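Local coordinates for gamma-glutamyltranspeptidase (Streptomyces lincolnensis, PDB 6J3A), which probably cleaves or transfers gamma-glutamyl groups, as an LmbA-like gamma-glutamyltranspeptidase homologue of the N-terminal nucleophile hydrolases, at residues G457-L465 with R477-P485; G503-H512 with N537-F547. All coordinates share one frame; numbering follows the deposited sequence.

Overall arrangement
From the N terminus, much of the chain has already been laid down before residues 457-465, past strand 454-455, begin contact 1. A loop of eleven residues with neither helix nor strand leads back to 477-485, and contact 1 closes it. The chain then runs through strands 486-490 and 493-499 into 503-512, which opens contact 2 and carries the start of helix 506-519; the rest of that helix and helix 529-534 lead to 537-547, which closes it. The two contacts stand in series, neither enclosing nor crossing the other, their centres about 15 Å apart. They still meet: T484 OG1 lies 2.7 Å from D507 OD2, a probable hydrogen bond, and M462 packs on F547.

Contact 1: residues G457-L465 with R477-P485; sequences GTRLQMTWL and RRPRTTLTP
P479 packs its ring against R459 and T463 where a 3-10 turn, 459-462, meets an irregular run leading to strand 486-490 of the Ntn-hydrolase fold. By sequence that run, P479 to P485, matches the Pro-x-Ser-Ser-Met-x-Pro stretch that lines the gamma-glutamyl site in relatives. The proline is tightly held. P479 CG sits 3.6 Å from R459 CG, the two side chains crossing at about a right angle, while P479 CB lies 3.5 Å from R459 O and 3.6 Å from T463 CG2. The arginine chain starts off anti to the backbone N (chi1 -161°), then bends at chi2 and chi3, which carries R459 CD past T481 OG1 at 3.6 Å. L483 covers one face of the guanidinium. E60 forms a salt bridge to R459 NE, S439 OG hydrogen-bonds R459 NH2, and T481 OG1 bonds to Q78.

M462 makes a second close patch, its chain extended beyond CG along 480-482: M462 SD rides 3.5 Å from R480 O, and M462 CE ends 3.6 Å from T482 OG1. R480 sends its guanidinium off to E317. The contact thins toward solvent, where exposed R477 and partly exposed R478 hardly touch 457-465, and L460 CD2 comes only to 4.2 Å from P479 CG. Back in the turn, T463 OG1 bonds L460 O at 2.6 Å, a carbonyl also gripped by T463 N.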
loop_
_atom_site.group_PDB
_atom_site.type_symbol
_atom_site.label_atom_id
_atom_site.label_comp_id
_atom_site.label_asym_id
_atom_site.label_seq_id
_atom_site.Cartn_x
_atom_site.Cartn_y
_atom_site.Cartn_z
ATOM N N GLY A 457 5.535 -31.106 4.087
ATOM C CA GLY A 457 6.585 -30.327 3.444
ATOM C C GLY A 457 7.504 -31.160 2.579
ATOM O O GLY A 457 7.267 -32.347 2.378
ATOM N N THR A 458 8.545 -30.522 2.055
ATOM C CA THR A 458 9.506 -31.173 1.166
ATOM C C THR A 458 10.943 -30.664 1.358
ATOM O O THR A 458 11.721 -30.617 0.395
ATOM C CB THR A 458 9.119 -30.939 -0.303
ATOM O OG1 THR A 458 9.050 -29.530 -0.558
ATOM C CG2 THR A 458 7.772 -31.601 -0.632
ATOM N N ARG A 459 11.304 -30.302 2.591
ATOM C CA ARG A 459 12.585 -29.609 2.824
ATOM C C ARG A 459 13.796 -30.539 2.830
ATOM O O ARG A 459 14.906 -30.099 2.531
ATOM C CB ARG A 459 12.547 -28.777 4.106
ATOM C CG ARG A 459 13.613 -27.679 4.225
ATOM C CD ARG A 459 13.509 -26.579 3.178
ATOM N NE ARG A 459 12.193 -25.947 3.186
ATOM C CZ ARG A 459 11.807 -24.951 2.397
ATOM N NH1 ARG A 459 12.633 -24.433 1.495
ATOM N NH2 ARG A 459 10.568 -24.477 2.505
ATOM N N LEU A 460 13.591 -31.823 3.124
ATOM C CA LEU A 460 14.685 -32.811 3.018
ATOM C C LEU A 460 15.280 -32.913 1.615
ATOM O O LEU A 460 16.366 -33.459 1.447
ATOM C CB LEU A 460 14.250 -34.199 3.502
ATOM C CG LEU A 460 13.741 -34.260 4.943
ATOM C CD1 LEU A 460 13.344 -35.673 5.328
ATOM C CD2 LEU A 460 14.790 -33.756 5.911
ATOM N N GLN A 461 14.588 -32.366 0.619
ATOM C CA GLN A 461 15.121 -32.297 -0.740
ATOM C C GLN A 461 16.460 -31.589 -0.864
ATOM O O GLN A 461 17.182 -31.810 -1.829
ATOM C CB GLN A 461 14.100 -31.682 -1.700
ATOM C CG GLN A 461 14.049 -30.169 -1.750
ATOM C CD GLN A 461 13.034 -29.698 -2.760
ATOM O OE1 GLN A 461 13.321 -29.626 -3.959
ATOM N NE2 GLN A 461 11.829 -29.394 -2.291
ATOM N N MET A 462 16.771 -30.737 0.108
ATOM C CA MET A 462 17.988 -29.940 0.108
ATOM C C MET A 462 19.218 -30.634 0.696
ATOM O O MET A 462 20.336 -30.145 0.529
ATOM C CB MET A 462 17.711 -28.634 0.847
ATOM C CG MET A 462 16.468 -27.916 0.325
ATOM S SD MET A 462 16.428 -26.164 0.716
ATOM C CE MET A 462 15.141 -25.649 -0.400
ATOM N N THR A 463 19.021 -31.770 1.357
ATOM C CA THR A 463 20.126 -32.593 1.846
ATOM C C THR A 463 20.746 -33.383 0.701
ATOM O O THR A 463 20.245 -33.378 -0.424
ATOM C CB THR A 463 19.643 -33.611 2.882
ATOM O OG1 THR A 463 18.671 -34.468 2.274
ATOM C CG2 THR A 463 19.031 -32.922 4.080
ATOM N N TRP A 464 21.834 -34.072 1.013
ATOM C CA TRP A 464 22.498 -34.955 0.065
ATOM C C TRP A 464 22.412 -36.420 0.471
ATOM O O TRP A 464 22.593 -36.755 1.648
ATOM C CB TRP A 464 23.962 -34.577 -0.035
ATOM C CG TRP A 464 24.216 -33.255 -0.665
ATOM C CD1 TRP A 464 24.819 -32.181 -0.085
ATOM C CD2 TRP A 464 23.903 -32.871 -2.009
ATOM N NE1 TRP A 464 24.910 -31.148 -0.984
ATOM C CE2 TRP A 464 24.356 -31.540 -2.176
ATOM C CE3 TRP A 464 23.297 -33.523 -3.093
ATOM C CZ2 TRP A 464 24.217 -30.838 -3.386
ATOM C CZ3 TRP A 464 23.163 -32.823 -4.304
ATOM C CH2 TRP A 464 23.620 -31.491 -4.431
ATOM N N LEU A 465 22.157 -37.279 -0.520
ATOM C CA LEU A 465 22.216 -38.730 -0.346
ATOM C C LEU A 465 23.656 -39.229 -0.519
ATOM O O LEU A 465 24.022 -39.841 -1.530
ATOM C CB LEU A 465 21.266 -39.421 -1.327
ATOM C CG LEU A 465 19.787 -39.062 -1.198
ATOM C CD1 LEU A 465 18.968 -39.911 -2.146
ATOM C CD2 LEU A 465 19.262 -39.245 0.223
ATOM N N ARG A 477 18.414 -34.237 12.358
ATOM C CA ARG A 477 19.140 -33.058 11.904
ATOM C C ARG A 477 18.348 -32.270 10.877
ATOM O O ARG A 477 17.625 -32.848 10.067
ATOM C CB ARG A 477 20.464 -33.499 11.297
ATOM C CG ARG A 477 21.632 -33.414 12.253
ATOM C CD ARG A 477 21.335 -33.917 13.647
ATOM N NE ARG A 477 22.568 -34.318 14.304
ATOM C CZ ARG A 477 23.133 -33.738 15.367
ATOM N NH1 ARG A 477 24.276 -34.246 15.815
ATOM N NH2 ARG A 477 22.602 -32.678 15.989
ATOM N N ARG A 478 18.500 -30.946 10.913
ATOM C CA ARG A 478 17.804 -30.082 9.962
ATOM C C ARG A 478 18.456 -30.183 8.609
ATOM O O ARG A 478 19.675 -30.262 8.519
ATOM C CB ARG A 478 17.853 -28.606 10.336
ATOM C CG ARG A 478 17.207 -28.239 11.657
ATOM C CD ARG A 478 18.269 -28.131 12.718
ATOM N NE ARG A 478 18.161 -26.933 13.524
ATOM C CZ ARG A 478 19.175 -26.362 14.178
ATOM N NH1 ARG A 478 18.950 -25.269 14.882
ATOM N NH2 ARG A 478 20.413 -26.847 14.131
ATOM N N PRO A 479 17.652 -30.136 7.545
ATOM C CA PRO A 479 18.289 -29.923 6.260
ATOM C C PRO A 479 18.824 -28.495 6.177
ATOM O O PRO A 479 18.399 -27.597 6.931
ATOM C CB PRO A 479 17.145 -30.122 5.266
ATOM C CG PRO A 479 15.929 -29.728 6.023
ATOM C CD PRO A 479 16.182 -30.090 7.453
ATOM N N ARG A 480 19.748 -28.300 5.254
ATOM C CA ARG A 480 20.306 -26.990 5.009
ATOM C C ARG A 480 19.266 -26.138 4.287
ATOM O O ARG A 480 19.068 -26.276 3.082
ATOM C CB ARG A 480 21.584 -27.120 4.199
ATOM C CG ARG A 480 22.475 -25.906 4.261
ATOM C CD ARG A 480 22.513 -25.229 2.920
ATOM N NE ARG A 480 23.338 -25.965 1.970
ATOM C CZ ARG A 480 23.135 -26.028 0.652
ATOM N NH1 ARG A 480 23.984 -26.728 -0.094
ATOM N NH2 ARG A 480 22.088 -25.425 0.070
ATOM N N THR A 481 18.617 -25.249 5.035
ATOM C CA THR A 481 17.374 -24.595 4.585
ATOM C C THR A 481 17.641 -23.223 3.953
ATOM O O THR A 481 18.520 -22.481 4.418
ATOM C CB THR A 481 16.345 -24.516 5.743
ATOM O OG1 THR A 481 15.065 -24.131 5.238
ATOM C CG2 THR A 481 16.767 -23.560 6.852
ATOM N N THR A 482 16.902 -22.902 2.884
ATOM C CA THR A 482 17.058 -21.606 2.186
ATOM C C THR A 482 16.439 -20.413 2.935
ATOM O O THR A 482 16.761 -19.262 2.645
ATOM C CB THR A 482 16.479 -21.634 0.761
ATOM O OG1 THR A 482 15.178 -22.234 0.778
ATOM C CG2 THR A 482 17.402 -22.408 -0.162
ATOM N N LEU A 483 15.578 -20.710 3.906
ATOM C CA LEU A 483 14.804 -19.714 4.638
ATOM C C LEU A 483 15.711 -18.890 5.534
ATOM O O LEU A 483 16.377 -19.432 6.414
ATOM C CB LEU A 483 13.732 -20.408 5.480
ATOM C CG LEU A 483 12.910 -21.490 4.751
ATOM C CD1 LEU A 483 11.759 -21.939 5.638
ATOM C CD2 LEU A 483 12.432 -21.048 3.362
ATOM N N THR A 484 15.707 -17.576 5.324
ATOM C CA THR A 484 16.710 -16.719 5.907
ATOM C C THR A 484 16.241 -15.277 6.110
ATOM O O THR A 484 16.563 -14.382 5.318
ATOM C CB THR A 484 18.021 -16.779 5.093
ATOM O OG1 THR A 484 18.957 -15.861 5.654
ATOM C CG2 THR A 484 17.800 -16.480 3.600
ATOM N N PRO A 485 15.508 -15.034 7.208
ATOM C CA PRO A 485 15.157 -13.652 7.546
ATOM C C PRO A 485 16.358 -12.863 8.074
ATOM O O PRO A 485 17.400 -13.450 8.386
ATOM C CB PRO A 485 14.082 -13.807 8.631
ATOM C CG PRO A 485 14.328 -15.141 9.239
ATOM C CD PRO A 485 15.050 -15.992 8.231
#

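Contact 2: residues G503-H512 with N537-F547; sequences GDQQDQWQLH and NWHNDSFPGSF
The H512 ring is sandwiched: the six-membered ring of W538 stacks on one face, with centroids 3.7 Å apart and planes 13° from parallel, and Q508 O lies over the other. N537 CG and W538 O approach its edge. W538 O also sits near the plane of the W509 indole, 3.3 Å from W509 CD1, while Q505 CB covers a face of that ring. Next along the strand, H539 takes Q505 CG over its face in a CH-pi contact. F543 turns its edge to D504 CB, and F547 CE2 comes up to G503 CA at 3.7 Å, where a side chain would clash. With an alanine in place of W538 the H512 ring would lose its stacking partner and is likely to be freer to tilt.

Polar grips hold the middle. Q508 CG lies anti to its own carbonyl carbon (chi1 -52°) and the chain stays extended beyond it, which brings the amide to the backbone of N540. There Q508 OE1 accepts from N540 N at 2.9 Å, and Q508 NE2 gives to N540 O at 3.1 Å in the carbonyl plane. Q508 NE2 also donates to D504 O at 2.9 Å, fixing the amide's rotation, and a water bridges OE1 to N540 ND2. Farther on, S546 N donates to the syn lone pair of D504 OD2 at 2.9 Å, while R316 forms a salt bridge to OD1.

G503 ends the family's Gly-Gly pair, probably close to the gamma-glutamyl site as in relatives. The axes of helix 506-512 and strand 538-540 point 139° apart. Helix 299-319 packs on Q508, N540 and F543, helix 280-288 touches D507 and L511, and strand 556-560 pairs with 538-540 through T558 and H539.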
loop_
_atom_site.group_PDB
_atom_site.type_symbol
_atom_site.label_atom_id
_atom_site.label_comp_id
_atom_site.label_asym_id
_atom_site.label_seq_id
_atom_site.Cartn_x
_atom_site.Cartn_y
_atom_site.Cartn_z
ATOM N N GLY A 503 14.155 -18.818 -2.563
ATOM C CA GLY A 503 15.120 -19.918 -2.534
ATOM C C GLY A 503 16.580 -19.512 -2.430
ATOM O O GLY A 503 17.008 -18.923 -1.437
ATOM N N ASP A 504 17.339 -19.818 -3.479
ATOM C CA ASP A 504 18.767 -19.486 -3.534
ATOM C C ASP A 504 19.042 -18.018 -3.842
ATOM O O ASP A 504 20.181 -17.562 -3.729
ATOM C CB ASP A 504 19.485 -20.380 -4.547
ATOM C CG ASP A 504 19.500 -21.826 -4.122
ATOM O OD1 ASP A 504 19.790 -22.111 -2.941
ATOM O OD2 ASP A 504 19.203 -22.687 -4.968
ATOM N N GLN A 505 18.007 -17.284 -4.226
ATOM C CA GLN A 505 18.114 -15.840 -4.402
ATOM C C GLN A 505 17.896 -15.033 -3.108
ATOM O O GLN A 505 18.267 -13.859 -3.073
ATOM C CB GLN A 505 17.147 -15.361 -5.489
ATOM C CG GLN A 505 17.402 -15.951 -6.874
ATOM C CD GLN A 505 16.713 -17.295 -7.110
ATOM O OE1 GLN A 505 15.515 -17.352 -7.373
ATOM N NE2 GLN A 505 17.477 -18.378 -7.033
ATOM N N GLN A 506 17.329 -15.650 -2.060
ATOM C CA GLN A 506 16.945 -14.942 -0.819
ATOM C C GLN A 506 18.033 -14.036 -0.242
ATOM O O GLN A 506 17.809 -12.838 -0.059
ATOM C CB GLN A 506 16.522 -15.927 0.274
ATOM C CG GLN A 506 15.141 -16.524 0.103
ATOM C CD GLN A 506 14.509 -16.964 1.413
ATOM O OE1 GLN A 506 13.770 -17.955 1.454
ATOM N NE2 GLN A 506 14.767 -16.221 2.478
ATOM N N ASP A 507 19.195 -14.619 0.052
ATOM C CA ASP A 507 20.325 -13.851 0.585
ATOM C C ASP A 507 21.257 -13.267 -0.487
ATOM O O ASP A 507 22.360 -12.822 -0.161
ATOM C CB ASP A 507 21.146 -14.683 1.582
ATOM C CG ASP A 507 20.613 -14.609 3.003
ATOM O OD1 ASP A 507 19.942 -13.620 3.376
ATOM O OD2 ASP A 507 20.897 -15.561 3.759
ATOM N N GLN A 508 20.839 -13.284 -1.749
ATOM C CA GLN A 508 21.463 -12.439 -2.766
ATOM C C GLN A 508 20.681 -11.127 -2.803
ATOM O O GLN A 508 21.225 -10.020 -2.664
ATOM C CB GLN A 508 21.438 -13.114 -4.140
ATOM C CG GLN A 508 22.004 -14.526 -4.171
ATOM C CD GLN A 508 22.177 -15.042 -5.594
ATOM O OE1 GLN A 508 22.839 -14.399 -6.420
ATOM N NE2 GLN A 508 21.580 -16.202 -5.894
ATOM N N TRP A 509 19.378 -11.272 -2.972
ATOM C CA TRP A 509 18.486 -10.136 -3.065
ATOM C C TRP A 509 18.549 -9.281 -1.809
ATOM O O TRP A 509 18.605 -8.057 -1.898
ATOM C CB TRP A 509 17.056 -10.618 -3.318
ATOM C CG TRP A 509 16.802 -11.138 -4.714
ATOM C CD1 TRP A 509 17.492 -10.836 -5.868
ATOM C CD2 TRP A 509 15.740 -12.007 -5.102
ATOM N NE1 TRP A 509 16.937 -11.502 -6.941
ATOM C CE2 TRP A 509 15.853 -12.216 -6.501
ATOM C CE3 TRP A 509 14.700 -12.644 -4.398
ATOM C CZ2 TRP A 509 14.973 -13.037 -7.203
ATOM C CZ3 TRP A 509 13.818 -13.443 -5.096
ATOM C CH2 TRP A 509 13.964 -13.642 -6.486
ATOM N N GLN A 510 18.564 -9.938 -0.653
ATOM C CA GLN A 510 18.678 -9.241 0.623
ATOM C C GLN A 510 20.002 -8.506 0.770
ATOM O O GLN A 510 20.018 -7.389 1.286
ATOM C CB GLN A 510 18.498 -10.199 1.801
ATOM C CG GLN A 510 17.056 -10.474 2.138
ATOM C CD GLN A 510 16.900 -11.573 3.163
ATOM O OE1 GLN A 510 17.046 -12.769 2.850
ATOM N NE2 GLN A 510 16.591 -11.183 4.400
ATOM N N LEU A 511 21.104 -9.129 0.343
ATOM C CA LEU A 511 22.398 -8.446 0.354
ATOM C C LEU A 511 22.337 -7.173 -0.481
ATOM O O LEU A 511 22.790 -6.123 -0.034
ATOM C CB LEU A 511 23.541 -9.321 -0.160
ATOM C CG LEU A 511 24.865 -8.526 -0.084
ATOM C CD1 LEU A 511 25.577 -8.785 1.229
ATOM C CD2 LEU A 511 25.770 -8.776 -1.276
ATOM N N HIS A 512 21.773 -7.266 -1.681
ATOM C CA HIS A 512 21.691 -6.086 -2.553
ATOM C C HIS A 512 20.833 -5.012 -1.873
ATOM O O HIS A 512 21.237 -3.845 -1.767
ATOM C CB HIS A 512 21.162 -6.440 -3.951
ATOM C CG HIS A 512 21.796 -7.663 -4.541
ATOM N ND1 HIS A 512 23.074 -8.056 -4.221
ATOM C CD2 HIS A 512 21.322 -8.593 -5.403
ATOM C CE1 HIS A 512 23.363 -9.171 -4.868
ATOM N NE2 HIS A 512 22.315 -9.518 -5.592
ATOM N N ASN A 537 17.227 -5.225 -9.227
ATOM C CA ASN A 537 17.903 -6.274 -8.471
ATOM C C ASN A 537 18.349 -7.356 -9.458
ATOM O O ASN A 537 17.972 -7.330 -10.636
ATOM C CB ASN A 537 16.965 -6.824 -7.377
ATOM C CG ASN A 537 17.706 -7.315 -6.134
ATOM O OD1 ASN A 537 18.827 -7.755 -6.222
ATOM N ND2 ASN A 537 17.067 -7.232 -4.974
ATOM N N TRP A 538 19.192 -8.269 -8.975
ATOM C CA TRP A 538 19.806 -9.310 -9.806
ATOM C C TRP A 538 20.178 -10.504 -8.940
ATOM O O TRP A 538 20.196 -10.401 -7.723
ATOM C CB TRP A 538 21.076 -8.771 -10.490
ATOM C CG TRP A 538 22.208 -8.480 -9.494
ATOM C CD1 TRP A 538 23.252 -9.306 -9.163
ATOM C CD2 TRP A 538 22.356 -7.312 -8.681
ATOM N NE1 TRP A 538 24.047 -8.714 -8.207
ATOM C CE2 TRP A 538 23.521 -7.491 -7.894
ATOM C CE3 TRP A 538 21.624 -6.124 -8.543
ATOM C CZ2 TRP A 538 23.965 -6.529 -6.982
ATOM C CZ3 TRP A 538 22.073 -5.157 -7.636
ATOM C CH2 TRP A 538 23.231 -5.371 -6.867
ATOM N N HIS A 539 20.510 -11.618 -9.583
ATOM C CA HIS A 539 21.043 -12.809 -8.898
ATOM C C HIS A 539 21.914 -13.600 -9.844
ATOM O O HIS A 539 21.810 -13.428 -11.056
ATOM C CB HIS A 539 19.917 -13.714 -8.390
ATOM C CG HIS A 539 19.196 -14.468 -9.471
ATOM N ND1 HIS A 539 19.377 -15.817 -9.691
ATOM C CD2 HIS A 539 18.280 -14.063 -10.379
ATOM C CE1 HIS A 539 18.602 -16.204 -10.687
ATOM N NE2 HIS A 539 17.929 -15.159 -11.125
ATOM N N ASN A 540 22.753 -14.470 -9.288
ATOM C CA ASN A 540 23.465 -15.482 -10.083
ATOM C C ASN A 540 22.991 -16.894 -9.743
ATOM O O ASN A 540 22.363 -17.109 -8.702
ATOM C CB ASN A 540 24.988 -15.342 -9.925
ATOM C CG ASN A 540 25.522 -15.966 -8.647
ATOM O OD1 ASN A 540 25.695 -17.180 -8.563
ATOM N ND2 ASN A 540 25.830 -15.131 -7.664
ATOM N N ASP A 541 23.305 -17.839 -10.632
ATOM C CA ASP A 541 22.985 -19.267 -10.430
ATOM C C ASP A 541 24.221 -20.156 -10.601
ATOM O O ASP A 541 24.103 -21.334 -10.956
ATOM C CB ASP A 541 21.890 -19.737 -11.404
ATOM C CG ASP A 541 20.514 -19.202 -11.066
ATOM O OD1 ASP A 541 20.065 -19.312 -9.898
ATOM O OD2 ASP A 541 19.871 -18.698 -12.003
ATOM N N SER A 542 25.400 -19.606 -10.318
ATOM C CA SER A 542 26.661 -20.331 -10.502
ATOM C C SER A 542 27.078 -21.068 -9.224
ATOM O O SER A 542 28.106 -20.787 -8.622
ATOM C CB SER A 542 27.757 -19.387 -10.996
ATOM O OG SER A 542 28.886 -20.119 -11.417
ATOM N N PHE A 543 26.258 -22.042 -8.858
ATOM C CA PHE A 543 26.441 -22.894 -7.675
ATOM C C PHE A 543 25.325 -23.949 -7.722
ATOM O O PHE A 543 24.308 -23.717 -8.380
ATOM C CB PHE A 543 26.324 -22.069 -6.390
ATOM C CG PHE A 543 25.071 -21.249 -6.325
ATOM C CD1 PHE A 543 23.858 -21.840 -5.968
ATOM C CD2 PHE A 543 25.089 -19.900 -6.655
ATOM C CE1 PHE A 543 22.690 -21.103 -5.940
ATOM C CE2 PHE A 543 23.926 -19.152 -6.614
ATOM C CZ PHE A 543 22.723 -19.754 -6.258
ATOM N N PRO A 544 25.486 -25.097 -7.035
ATOM C CA PRO A 544 24.401 -26.094 -7.036
ATOM C C PRO A 544 23.158 -25.626 -6.277
ATOM O O PRO A 544 23.252 -25.263 -5.095
ATOM C CB PRO A 544 25.024 -27.305 -6.333
ATOM C CG PRO A 544 26.172 -26.762 -5.572
ATOM C CD PRO A 544 26.691 -25.604 -6.362
ATOM N N GLY A 545 22.013 -25.643 -6.962
ATOM C CA GLY A 545 20.757 -25.191 -6.380
ATOM C C GLY A 545 20.309 -26.076 -5.229
ATOM O O GLY A 545 20.644 -27.264 -5.187
ATOM N N SER A 546 19.562 -25.487 -4.299
ATOM C CA SER A 546 18.999 -26.211 -3.155
ATOM C C SER A 546 17.848 -27.186 -3.502
ATOM O O SER A 546 17.583 -28.113 -2.726
ATOM C CB SER A 546 18.539 -25.217 -2.082
ATOM O OG SER A 546 19.660 -24.674 -1.397
ATOM N N PHE A 547 17.196 -26.977 -4.654
ATOM C CA PHE A 547 15.977 -27.696 -5.051
ATOM C C PHE A 547 16.238 -28.786 -6.082
ATOM O O PHE A 547 17.001 -28.566 -7.034
ATOM C CB PHE A 547 14.956 -26.709 -5.638
ATOM C CG PHE A 547 14.516 -25.663 -4.666
ATOM C CD1 PHE A 547 13.550 -25.958 -3.707
ATOM C CD2 PHE A 547 15.082 -24.390 -4.683
ATOM C CE1 PHE A 547 13.142 -24.996 -2.796
ATOM C CE2 PHE A 547 14.683 -23.428 -3.773
ATOM C CZ PHE A 547 13.717 -23.730 -2.820
HETATM O O HOH W 1 24.591 -12.731 -7.660
#